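Local structure of fiber (5NBH) at residues 82-86 with 163-168. The protein forms the distal, N-acetylglucosamine-binding domain of the trimeric viral fibre, which probably attaches the virus to its host cell. Residues are numbered along the deposited sequence; the frame is centred on the assembly and turned at random. Where two conformers were deposited one is given.
Sequences VFVYQ and VTPTFI
Val163 brings CG2 obliquely to within 4.4 Å of Phe83 CE1, a loose apolar contact that a short branched side chain can make from the loop. Pro165, the centre of an inverse gamma turn, lays its compact ring over one face of Tyr85: Pro165 CB sits 3.7 Å from the centroid of the Tyr85 ring, 9° off its normal, a CH-pi contact, and Pro165 CG lies 3.6 Å from Tyr85 CZ. Tyr85 offers the proline a flat, electron-rich face; with Tyr85 CG anti to the backbone N (chi1 -166°) the ring extends out to the turn, and Tyr85 OH is hydrogen-bonded to Cys146 N. Phe167, in the short 3-10 segment 166-168, points CZ at the strand, with Tyr85 N in plane at the ring edge. Phe83 CB makes a CH-pi contact over one Phe167 face, 3.7 Å from the centroid; the two ring planes differ by 25° but are displaced too far for a true stack. Tyr85 CB lies 4.0 Å from Phe167 CZ. Ile168 then sets CG2 against Tyr85 CB. The loop thus packs on one side of strand 83-96, where Val153 of strand 152-153, Met110 of strand 103-113 and Phe139 of strand 131-140 also line the apolar core, and Pro67 of a second subunit packs on Phe83 and Val163, placing this edge at the trimer interface.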
loop_
_atom_site.group_PDB
_atom_site.type_symbol
_atom_site.label_atom_id
_atom_site.label_comp_id
_atom_site.label_asym_id
_atom_site.label_seq_id
_atom_site.Cartn_x
_atom_site.Cartn_y
_atom_site.Cartn_z
ATOM N N VAL A 82 10.360 -1.386 -1.754
ATOM C CA VAL A 82 9.469 -0.248 -1.509
ATOM C C VAL A 82 10.310 1.011 -1.574
ATOM O O VAL A 82 11.381 1.107 -0.919
ATOM C CB VAL A 82 8.753 -0.364 -0.163
ATOM C CG1 VAL A 82 7.924 0.883 0.087
ATOM C CG2 VAL A 82 7.900 -1.621 -0.132
ATOM N N PHE A 83 9.841 1.981 -2.383
ATOM C CA PHE A 83 10.430 3.328 -2.420
ATOM C C PHE A 83 9.338 4.349 -2.213
ATOM O O PHE A 83 8.224 4.130 -2.664
ATOM C CB PHE A 83 11.092 3.593 -3.758
ATOM C CG PHE A 83 12.426 2.920 -3.907
ATOM C CD1 PHE A 83 13.502 3.368 -3.178
ATOM C CD2 PHE A 83 12.583 1.823 -4.726
ATOM C CE1 PHE A 83 14.756 2.755 -3.281
ATOM C CE2 PHE A 83 13.848 1.210 -4.854
ATOM C CZ PHE A 83 14.916 1.681 -4.129
ATOM N N VAL A 84 9.636 5.407 -1.491
ATOM C CA VAL A 84 8.663 6.481 -1.278
ATOM C C VAL A 84 9.253 7.817 -1.664
ATOM O O VAL A 84 10.302 8.212 -1.155
ATOM C CB VAL A 84 8.172 6.555 0.195
ATOM C CG1 VAL A 84 7.034 7.580 0.324
ATOM C CG2 VAL A 84 7.722 5.192 0.702
ATOM N N TYR A 85 8.544 8.566 -2.531
ATOM C CA TYR A 85 8.878 9.938 -2.812
ATOM C C TYR A 85 7.814 10.792 -2.125
ATOM O O TYR A 85 6.620 10.607 -2.349
ATOM C CB TYR A 85 8.894 10.162 -4.314
ATOM C CG TYR A 85 9.538 11.452 -4.793
ATOM C CD1 TYR A 85 10.789 11.873 -4.308
ATOM C CD2 TYR A 85 8.908 12.264 -5.765
ATOM C CE1 TYR A 85 11.383 13.040 -4.739
ATOM C CE2 TYR A 85 9.528 13.404 -6.234
ATOM C CZ TYR A 85 10.751 13.807 -5.711
ATOM O OH TYR A 85 11.390 14.945 -6.127
ATOM N N GLN A 86 8.237 11.697 -1.256
ATOM C CA GLN A 86 7.288 12.395 -0.406
ATOM C C GLN A 86 7.751 13.775 -0.046
ATOM O O GLN A 86 8.942 14.049 -0.046
ATOM C CB GLN A 86 7.079 11.609 0.880
ATOM C CG GLN A 86 8.351 11.445 1.694
ATOM C CD GLN A 86 8.110 10.776 3.016
ATOM O OE1 GLN A 86 8.069 9.557 3.097
ATOM N NE2 GLN A 86 8.005 11.576 4.067
ATOM N N VAL A 163 18.605 8.815 -4.288
ATOM C CA VAL A 163 17.970 8.006 -5.326
ATOM C C VAL A 163 17.249 8.994 -6.225
ATOM O O VAL A 163 16.520 9.849 -5.734
ATOM C CB VAL A 163 16.923 7.039 -4.742
ATOM C CG1 VAL A 163 16.230 6.244 -5.840
ATOM C CG2 VAL A 163 17.567 6.105 -3.739
ATOM N N THR A 164 17.495 8.923 -7.528
ATOM C CA THR A 164 16.798 9.787 -8.472
ATOM C C THR A 164 15.375 9.224 -8.545
ATOM O O THR A 164 15.192 8.033 -8.741
ATOM C CB THR A 164 17.504 9.798 -9.844
ATOM O OG1 THR A 164 18.882 10.147 -9.649
ATOM C CG2 THR A 164 16.861 10.820 -10.801
ATOM N N PRO A 165 14.362 10.074 -8.365
ATOM C CA PRO A 165 13.011 9.494 -8.280
ATOM C C PRO A 165 12.346 9.157 -9.612
ATOM O O PRO A 165 11.162 9.464 -9.823
ATOM C CB PRO A 165 12.240 10.547 -7.485
ATOM C CG PRO A 165 12.918 11.819 -7.844
ATOM C CD PRO A 165 14.363 11.517 -8.065
ATOM N N THR A 166 13.038 8.446 -10.486
ATOM C CA THR A 166 12.432 8.037 -11.755
ATOM C C THR A 166 11.314 7.011 -11.563
ATOM O O THR A 166 10.516 6.800 -12.447
ATOM C CB THR A 166 13.470 7.478 -12.720
ATOM O OG1 THR A 166 14.073 6.309 -12.133
ATOM C CG2 THR A 166 14.546 8.534 -13.049
ATOM N N PHE A 167 11.260 6.366 -10.390
ATOM C CA PHE A 167 10.309 5.305 -10.153
ATOM C C PHE A 167 8.830 5.789 -10.081
ATOM O O PHE A 167 7.941 4.960 -10.057
ATOM C CB PHE A 167 10.695 4.511 -8.874
ATOM C CG PHE A 167 10.755 5.332 -7.620
ATOM C CD1 PHE A 167 9.600 5.684 -6.934
ATOM C CD2 PHE A 167 11.960 5.765 -7.114
ATOM C CE1 PHE A 167 9.663 6.417 -5.772
ATOM C CE2 PHE A 167 12.031 6.533 -5.962
ATOM C CZ PHE A 167 10.882 6.841 -5.278
ATOM N N ILE A 168 8.596 7.113 -10.066
ATOM C CA ILE A 168 7.218 7.661 -10.102
ATOM C C ILE A 168 6.675 7.879 -11.519
ATOM O O ILE A 168 5.503 8.115 -11.659
ATOM C CB ILE A 168 7.081 8.996 -9.348
ATOM C CG1 ILE A 168 7.855 10.131 -10.087
ATOM C CG2 ILE A 168 7.409 8.803 -7.879
ATOM C CD1 ILE A 168 7.514 11.525 -9.687
#